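Local atomic coordinates of succinate dehydrogenase (Membrane anchor subunit) (Mycolicibacterium smegmatis, PDB entry 7D6V), a protein that serves as the membrane anchor of succinate dehydrogenase Sdh1, holds a membrane-embedded iron-sulfur cluster and probably helps pass electrons from succinate oxidation on to quinone. Residues C[179-192]-C[257-271]. Sequence-based numbering, arbitrary orientation.
Sequences SPSGFGFGLGNVIL and YIMLVASGTISDLRF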
ATOM      1  N   SER C 179      60.111 -17.117   4.547  1.00 20.62           N
ATOM      2  CA  SER C 179      60.733 -18.227   5.249  1.00 20.62           C
ATOM      3  C   SER C 179      62.212 -17.908   5.386  1.00 20.62           C
ATOM      4  O   SER C 179      62.738 -17.072   4.644  1.00 20.62           O
ATOM      5  CB  SER C 179      60.530 -19.548   4.490  1.00 20.62           C
ATOM      6  OG  SER C 179      60.751 -20.673   5.316  1.00 20.62           O
ATOM      7  N   PRO C 180      62.913 -18.549   6.321  1.00 21.42           N
ATOM      8  CA  PRO C 180      64.367 -18.333   6.413  1.00 21.42           C
ATOM      9  C   PRO C 180      65.135 -18.802   5.183  1.00 21.42           C
ATOM     10  O   PRO C 180      66.368 -18.757   5.168  1.00 21.42           O
ATOM     11  CB  PRO C 180      64.780 -19.130   7.657  1.00 21.42           C
ATOM     12  CG  PRO C 180      63.543 -19.519   8.349  1.00 21.42           C
ATOM     13  CD  PRO C 180      62.352 -19.182   7.525  1.00 21.42           C
ATOM     14  N   SER C 181      64.424 -19.264   4.151  1.00 21.69           N
ATOM     15  CA  SER C 181      65.030 -19.644   2.881  1.00 21.69           C
ATOM     16  C   SER C 181      64.264 -19.046   1.704  1.00 21.69           C
ATOM     17  O   SER C 181      64.148 -19.673   0.648  1.00 21.69           O
ATOM     18  CB  SER C 181      65.113 -21.164   2.745  1.00 21.69           C
ATOM     19  OG  SER C 181      63.825 -21.752   2.731  1.00 21.69           O
ATOM     20  N   GLY C 182      63.732 -17.838   1.872  1.00 20.98           N
ATOM     21  CA  GLY C 182      63.072 -17.151   0.779  1.00 20.98           C
ATOM     22  C   GLY C 182      61.562 -17.135   0.880  1.00 20.98           C
ATOM     23  O   GLY C 182      60.996 -16.415   1.705  1.00 20.98           O
ATOM     24  N   PHE C 183      60.901 -17.927   0.043  1.00 19.32           N
ATOM     25  CA  PHE C 183      59.448 -17.984   0.038  1.00 19.32           C
ATOM     26  C   PHE C 183      58.946 -18.964   1.094  1.00 19.32           C
ATOM     27  O   PHE C 183      59.590 -19.974   1.394  1.00 19.32           O
ATOM     28  CB  PHE C 183      58.947 -18.384  -1.347  1.00 19.32           C
ATOM     29  CG  PHE C 183      57.455 -18.375  -1.477  1.00 19.32           C
ATOM     30  CD1 PHE C 183      56.756 -19.557  -1.633  1.00 19.32           C
ATOM     31  CD2 PHE C 183      56.751 -17.187  -1.440  1.00 19.32           C
ATOM     32  CE1 PHE C 183      55.389 -19.551  -1.749  1.00 19.32           C
ATOM     33  CE2 PHE C 183      55.382 -17.180  -1.557  1.00 19.32           C
ATOM     34  CZ  PHE C 183      54.701 -18.364  -1.713  1.00 19.32           C
ATOM     35  N   GLY C 184      57.791 -18.654   1.664  1.00 18.38           N
ATOM     36  CA  GLY C 184      57.257 -19.447   2.756  1.00 18.38           C
ATOM     37  C   GLY C 184      55.753 -19.348   2.828  1.00 18.38           C
ATOM     38  O   GLY C 184      55.157 -18.347   2.418  1.00 18.38           O
ATOM     39  N   PHE C 185      55.137 -20.401   3.362  1.00 19.24           N
ATOM     40  CA  PHE C 185      53.686 -20.493   3.491  1.00 19.24           C
ATOM     41  C   PHE C 185      53.404 -21.311   4.743  1.00 19.24           C
ATOM     42  O   PHE C 185      53.808 -22.473   4.816  1.00 19.24           O
ATOM     43  CB  PHE C 185      53.088 -21.145   2.243  1.00 19.24           C
ATOM     44  CG  PHE C 185      51.592 -21.144   2.203  1.00 19.24           C
ATOM     45  CD1 PHE C 185      50.866 -20.137   2.807  1.00 19.24           C
ATOM     46  CD2 PHE C 185      50.912 -22.148   1.540  1.00 19.24           C
ATOM     47  CE1 PHE C 185      49.494 -20.134   2.758  1.00 19.24           C
ATOM     48  CE2 PHE C 185      49.538 -22.152   1.489  1.00 19.24           C
ATOM     49  CZ  PHE C 185      48.827 -21.144   2.099  1.00 19.24           C
ATOM     50  N   GLY C 186      52.764 -20.709   5.743  1.00 19.07           N
ATOM     51  CA  GLY C 186      52.726 -21.360   7.042  1.00 19.07           C
ATOM     52  C   GLY C 186      51.499 -21.252   7.924  1.00 19.07           C
ATOM     53  O   GLY C 186      51.639 -21.300   9.149  1.00 19.07           O
ATOM     54  N   LEU C 187      50.321 -21.047   7.341  1.00 17.87           N
ATOM     55  CA  LEU C 187      49.043 -20.919   8.045  1.00 17.87           C
ATOM     56  C   LEU C 187      48.915 -19.604   8.804  1.00 17.87           C
ATOM     57  O   LEU C 187      47.804 -19.086   8.971  1.00 17.87           O
ATOM     58  CB  LEU C 187      48.845 -22.078   9.028  1.00 17.87           C
ATOM     59  CG  LEU C 187      47.564 -22.086   9.860  1.00 17.87           C
ATOM     60  CD1 LEU C 187      46.336 -22.220   8.976  1.00 17.87           C
ATOM     61  CD2 LEU C 187      47.610 -23.168  10.915  1.00 17.87           C
ATOM     62  N   GLY C 188      50.044 -18.967   9.110  1.00 16.35           N
ATOM     63  CA  GLY C 188      49.987 -17.580   9.522  1.00 16.35           C
ATOM     64  C   GLY C 188      49.680 -16.708   8.330  1.00 16.35           C
ATOM     65  O   GLY C 188      48.958 -15.715   8.437  1.00 16.35           O
ATOM     66  N   ASN C 189      50.189 -17.108   7.164  1.00 16.00           N
ATOM     67  CA  ASN C 189      49.795 -16.480   5.917  1.00 16.00           C
ATOM     68  C   ASN C 189      48.303 -16.638   5.680  1.00 16.00           C
ATOM     69  O   ASN C 189      47.635 -15.692   5.255  1.00 16.00           O
ATOM     70  CB  ASN C 189      50.594 -17.082   4.765  1.00 16.00           C
ATOM     71  CG  ASN C 189      52.065 -16.748   4.845  1.00 16.00           C
ATOM     72  OD1 ASN C 189      52.910 -17.632   4.940  1.00 16.00           O
ATOM     73  ND2 ASN C 189      52.378 -15.463   4.815  1.00 16.00           N
ATOM     74  N   VAL C 190      47.757 -17.820   5.962  1.00 15.93           N
ATOM     75  CA  VAL C 190      46.331 -18.047   5.748  1.00 15.93           C
ATOM     76  C   VAL C 190      45.509 -17.132   6.646  1.00 15.93           C
ATOM     77  O   VAL C 190      44.577 -16.458   6.190  1.00 15.93           O
ATOM     78  CB  VAL C 190      45.983 -19.526   5.982  1.00 15.93           C
ATOM     79  CG1 VAL C 190      44.518 -19.772   5.692  1.00 15.93           C
ATOM     80  CG2 VAL C 190      46.856 -20.413   5.119  1.00 15.93           C
ATOM     81  N   ILE C 191      45.855 -17.079   7.935  1.00 15.61           N
ATOM     82  CA  ILE C 191      45.099 -16.250   8.870  1.00 15.61           C
ATOM     83  C   ILE C 191      45.201 -14.776   8.488  1.00 15.61           C
ATOM     84  O   ILE C 191      44.190 -14.064   8.418  1.00 15.61           O
ATOM     85  CB  ILE C 191      45.575 -16.502  10.312  1.00 15.61           C
ATOM     86  CG1 ILE C 191      45.410 -17.979  10.660  1.00 15.61           C
ATOM     87  CG2 ILE C 191      44.802 -15.641  11.293  1.00 15.61           C
ATOM     88  CD1 ILE C 191      45.985 -18.364  11.986  1.00 15.61           C
ATOM     89  N   LEU C 192      46.422 -14.300   8.218  1.00 15.29           N
ATOM     90  CA  LEU C 192      46.620 -12.897   7.867  1.00 15.29           C
ATOM     91  C   LEU C 192      45.894 -12.530   6.579  1.00 15.29           C
ATOM     92  O   LEU C 192      45.256 -11.474   6.500  1.00 15.29           O
ATOM     93  CB  LEU C 192      48.111 -12.599   7.734  1.00 15.29           C
ATOM     94  CG  LEU C 192      48.921 -12.383   9.008  1.00 15.29           C
ATOM     95  CD1 LEU C 192      50.403 -12.480   8.716  1.00 15.29           C
ATOM     96  CD2 LEU C 192      48.594 -11.034   9.612  1.00 15.29           C
ATOM     97  N   TYR C 257      46.737 -15.609  17.468  1.00 16.06           N
ATOM     98  CA  TYR C 257      47.630 -16.580  16.848  1.00 16.06           C
ATOM     99  C   TYR C 257      49.044 -16.031  16.728  1.00 16.06           C
ATOM    100  O   TYR C 257      50.021 -16.731  17.029  1.00 16.06           O
ATOM    101  CB  TYR C 257      47.098 -16.988  15.473  1.00 16.06           C
ATOM    102  CG  TYR C 257      47.949 -18.040  14.803  1.00 16.06           C
ATOM    103  CD1 TYR C 257      47.740 -19.386  15.047  1.00 16.06           C
ATOM    104  CD2 TYR C 257      48.973 -17.686  13.939  1.00 16.06           C
ATOM    105  CE1 TYR C 257      48.519 -20.347  14.447  1.00 16.06           C
ATOM    106  CE2 TYR C 257      49.754 -18.641  13.337  1.00 16.06           C
ATOM    107  CZ  TYR C 257      49.524 -19.968  13.593  1.00 16.06           C
ATOM    108  OH  TYR C 257      50.304 -20.922  12.990  1.00 16.06           O
ATOM    109  N   ILE C 258      49.180 -14.784  16.268  1.00 16.32           N
ATOM    110  CA  ILE C 258      50.517 -14.224  16.098  1.00 16.32           C
ATOM    111  C   ILE C 258      51.219 -14.119  17.443  1.00 16.32           C
ATOM    112  O   ILE C 258      52.410 -14.418  17.560  1.00 16.32           O
ATOM    113  CB  ILE C 258      50.454 -12.867  15.374  1.00 16.32           C
ATOM    114  CG1 ILE C 258      50.025 -13.065  13.925  1.00 16.32           C
ATOM    115  CG2 ILE C 258      51.808 -12.188  15.397  1.00 16.32           C
ATOM    116  CD1 ILE C 258      50.038 -11.803  13.109  1.00 16.32           C
ATOM    117  N   MET C 259      50.491 -13.703  18.482  1.00 17.83           N
ATOM    118  CA  MET C 259      51.060 -13.648  19.823  1.00 17.83           C
ATOM    119  C   MET C 259      51.520 -15.022  20.290  1.00 17.83           C
ATOM    120  O   MET C 259      52.594 -15.154  20.890  1.00 17.83           O
ATOM    121  CB  MET C 259      50.035 -13.082  20.798  1.00 17.83           C
ATOM    122  CG  MET C 259      50.543 -12.938  22.214  1.00 17.83           C
ATOM    123  SD  MET C 259      49.287 -12.248  23.297  1.00 17.83           S
ATOM    124  CE  MET C 259      48.166 -13.634  23.420  1.00 17.83           C
ATOM    125  N   LEU C 260      50.710 -16.054  20.043  1.00 16.47           N
ATOM    126  CA  LEU C 260      51.097 -17.401  20.447  1.00 16.47           C
ATOM    127  C   LEU C 260      52.382 -17.833  19.758  1.00 16.47           C
ATOM    128  O   LEU C 260      53.270 -18.419  20.388  1.00 16.47           O
ATOM    129  CB  LEU C 260      49.972 -18.382  20.136  1.00 16.47           C
ATOM    130  CG  LEU C 260      48.797 -18.394  21.104  1.00 16.47           C
ATOM    131  CD1 LEU C 260      47.607 -19.049  20.449  1.00 16.47           C
ATOM    132  CD2 LEU C 260      49.190 -19.127  22.361  1.00 16.47           C
ATOM    133  N   VAL C 261      52.504 -17.537  18.465  1.00 17.12           N
ATOM    134  CA  VAL C 261      53.699 -17.941  17.730  1.00 17.12           C
ATOM    135  C   VAL C 261      54.918 -17.144  18.188  1.00 17.12           C
ATOM    136  O   VAL C 261      56.017 -17.695  18.315  1.00 17.12           O
ATOM    137  CB  VAL C 261      53.468 -17.813  16.216  1.00 17.12           C
ATOM    138  CG1 VAL C 261      54.714 -18.215  15.461  1.00 17.12           C
ATOM    139  CG2 VAL C 261      52.302 -18.679  15.797  1.00 17.12           C
ATOM    140  N   ALA C 262      54.756 -15.844  18.445  1.00 17.49           N
ATOM    141  CA  ALA C 262      55.898 -15.042  18.879  1.00 17.49           C
ATOM    142  C   ALA C 262      56.371 -15.482  20.259  1.00 17.49           C
ATOM    143  O   ALA C 262      57.575 -15.636  20.494  1.00 17.49           O
ATOM    144  CB  ALA C 262      55.540 -13.563  18.881  1.00 30.00           C
ATOM    145  N   SER C 263      55.441 -15.674  21.196  1.00 18.73           N
ATOM    146  CA  SER C 263      55.820 -16.130  22.526  1.00 18.73           C
ATOM    147  C   SER C 263      56.475 -17.501  22.442  1.00 18.73           C
ATOM    148  O   SER C 263      57.665 -17.649  22.734  1.00 18.73           O
ATOM    149  CB  SER C 263      54.598 -16.178  23.441  1.00 18.73           C
ATOM    150  OG  SER C 263      54.062 -14.883  23.634  1.00 18.73           O
ATOM    151  N   GLY C 264      55.703 -18.507  22.043  1.00 20.08           N
ATOM    152  CA  GLY C 264      56.264 -19.766  21.611  1.00 20.08           C
ATOM    153  C   GLY C 264      55.174 -20.773  21.314  1.00 20.08           C
ATOM    154  O   GLY C 264      54.325 -21.059  22.166  1.00 20.08           O
ATOM    155  N   THR C 265      55.220 -21.327  20.104  1.00 20.79           N
ATOM    156  CA  THR C 265      54.347 -22.358  19.556  1.00 20.79           C
ATOM    157  C   THR C 265      54.834 -22.581  18.130  1.00 20.79           C
ATOM    158  O   THR C 265      55.470 -21.700  17.544  1.00 20.79           O
ATOM    159  CB  THR C 265      52.862 -21.944  19.603  1.00 20.79           C
ATOM    160  OG1 THR C 265      52.461 -21.784  20.967  1.00 20.79           O
ATOM    161  CG2 THR C 265      51.955 -22.982  18.974  1.00 20.79           C
ATOM    162  N   ILE C 266      54.530 -23.748  17.573  1.00 21.56           N
ATOM    163  CA  ILE C 266      54.910 -24.034  16.196  1.00 21.56           C
ATOM    164  C   ILE C 266      53.948 -23.322  15.255  1.00 21.56           C
ATOM    165  O   ILE C 266      52.772 -23.117  15.567  1.00 21.56           O
ATOM    166  CB  ILE C 266      54.941 -25.554  15.933  1.00 21.56           C
ATOM    167  CG1 ILE C 266      53.529 -26.146  16.001  1.00 21.56           C
ATOM    168  CG2 ILE C 266      55.866 -26.245  16.924  1.00 21.56           C
ATOM    169  CD1 ILE C 266      53.380 -27.468  15.281  1.00 21.56           C
ATOM    170  N   SER C 267      54.459 -22.930  14.088  1.00 20.17           N
ATOM    171  CA  SER C 267      53.652 -22.186  13.131  1.00 20.17           C
ATOM    172  C   SER C 267      52.839 -23.078  12.206  1.00 20.17           C
ATOM    173  O   SER C 267      51.913 -22.580  11.561  1.00 20.17           O
ATOM    174  CB  SER C 267      54.538 -21.269  12.285  1.00 20.17           C
ATOM    175  OG  SER C 267      53.768 -20.595  11.304  1.00 20.17           O
ATOM    176  N   ASP C 268      53.149 -24.373  12.138  1.00 20.71           N
ATOM    177  CA  ASP C 268      52.560 -25.280  11.152  1.00 20.71           C
ATOM    178  C   ASP C 268      52.871 -24.803   9.731  1.00 20.71           C
ATOM    179  O   ASP C 268      51.989 -24.441   8.952  1.00 20.71           O
ATOM    180  CB  ASP C 268      51.052 -25.441  11.375  1.00 20.71           C
ATOM    181  CG  ASP C 268      50.474 -26.620  10.628  1.00 20.71           C
ATOM    182  OD1 ASP C 268      49.981 -26.428   9.500  1.00 20.71           O
ATOM    183  OD2 ASP C 268      50.520 -27.744  11.167  1.00 20.71           O
ATOM    184  N   LEU C 269      54.163 -24.802   9.416  1.00 20.77           N
ATOM    185  CA  LEU C 269      54.638 -24.343   8.120  1.00 20.77           C
ATOM    186  C   LEU C 269      54.308 -25.351   7.023  1.00 20.77           C
ATOM    187  O   LEU C 269      54.179 -26.553   7.267  1.00 20.77           O
ATOM    188  CB  LEU C 269      56.148 -24.117   8.154  1.00 20.77           C
ATOM    189  CG  LEU C 269      56.733 -22.748   8.501  1.00 20.77           C
ATOM    190  CD1 LEU C 269      58.236 -22.836   8.377  1.00 20.77           C
ATOM    191  CD2 LEU C 269      56.200 -21.640   7.611  1.00 20.77           C
ATOM    192  N   ARG C 270      54.173 -24.839   5.800  1.00 21.88           N
ATOM    193  CA  ARG C 270      54.010 -25.664   4.611  1.00 21.88           C
ATOM    194  C   ARG C 270      55.248 -25.663   3.733  1.00 21.88           C
ATOM    195  O   ARG C 270      55.456 -26.623   2.986  1.00 21.88           O
ATOM    196  CB  ARG C 270      52.809 -25.180   3.785  1.00 21.88           C
ATOM    197  CG  ARG C 270      51.460 -25.622   4.320  1.00 21.88           C
ATOM    198  CD  ARG C 270      51.098 -24.821   5.559  1.00 21.88           C
ATOM    199  NE  ARG C 270      49.788 -25.152   6.099  1.00 21.88           N
ATOM    200  CZ  ARG C 270      48.665 -24.568   5.709  1.00 21.88           C
ATOM    201  NH1 ARG C 270      47.508 -24.923   6.248  1.00 21.88           N
ATOM    202  NH2 ARG C 270      48.704 -23.614   4.791  1.00 21.88           N
ATOM    203  N   PHE C 271      56.066 -24.614   3.812  1.00 23.21           N
ATOM    204  CA  PHE C 271      57.378 -24.527   3.173  1.00 23.21           C
ATOM    205  C   PHE C 271      58.387 -24.270   4.290  1.00 23.21           C
ATOM    206  O   PHE C 271      58.676 -23.122   4.634  1.00 23.21           O
ATOM    207  CB  PHE C 271      57.408 -23.446   2.109  1.00 23.21           C
ATOM    208  CG  PHE C 271      56.550 -23.752   0.917  1.00 23.21           C
ATOM    209  CD1 PHE C 271      55.171 -23.733   1.014  1.00 23.21           C
ATOM    210  CD2 PHE C 271      57.125 -24.073  -0.295  1.00 23.21           C
ATOM    211  CE1 PHE C 271      54.382 -24.018  -0.073  1.00 23.21           C
ATOM    212  CE2 PHE C 271      56.341 -24.360  -1.388  1.00 23.21           C
ATOM    213  CZ  PHE C 271      54.966 -24.333  -1.276  1.00 23.21           C
TER
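The Y257 ring lies between two aliphatic groups: I191 CD1 sits over one face, 3.6 Å from the ring centroid in a CH-pi contact, and V261 CG2 from the next turn of its own helix covers the opposite face. With CG anti to the backbone N (chi1 -177°), the tyrosine is thrown across toward helix 188-204, where an unbranched isoleucine tip can settle on its flat surface. The F185 ring carries R270 NH2 over one face, near the rim, while F271 CE1 and N189 CB lie at its edge. The guanidinium stands steeply to the ring, planes 77° apart, and the cation-pi contact is long, its attraction weak at most; L187 CB lies over the centre of one guanidinium face, F185 CZ is at the guanidinium edge, and V190 CG2 approaches R270 NH2 to 3.7 Å. A bend at chi2 (74°) carries the arginine obliquely across F185 and L187, its long aliphatic stem passing the F185 carbonyl. The edge of F183 points at the face of F271 in a T-shaped pair, centroids 5.9 Å apart.

F185 O accepts two N-H groups in its carbonyl plane, R270 N at 2.6 Å and F271 N at 3.3 Å, which fixes the peptide's rotation. S267 OG donates to G186 O over 3.1 Å, and S179 OG donates to F271 O; small hydroxyls suit these buried places beside the main chain. G186, with no side chain, lets L269 CD2 lie 3.5 Å from its CA. Where the helices begin to face each other, L192 CD2 meets I258 CD1, apolar tip against apolar tip. The whole joins the loop before helix 188-204 to the irregular tail after helix 240-264, at one end of an antiparallel helix pair in an alpha-helical membrane anchor.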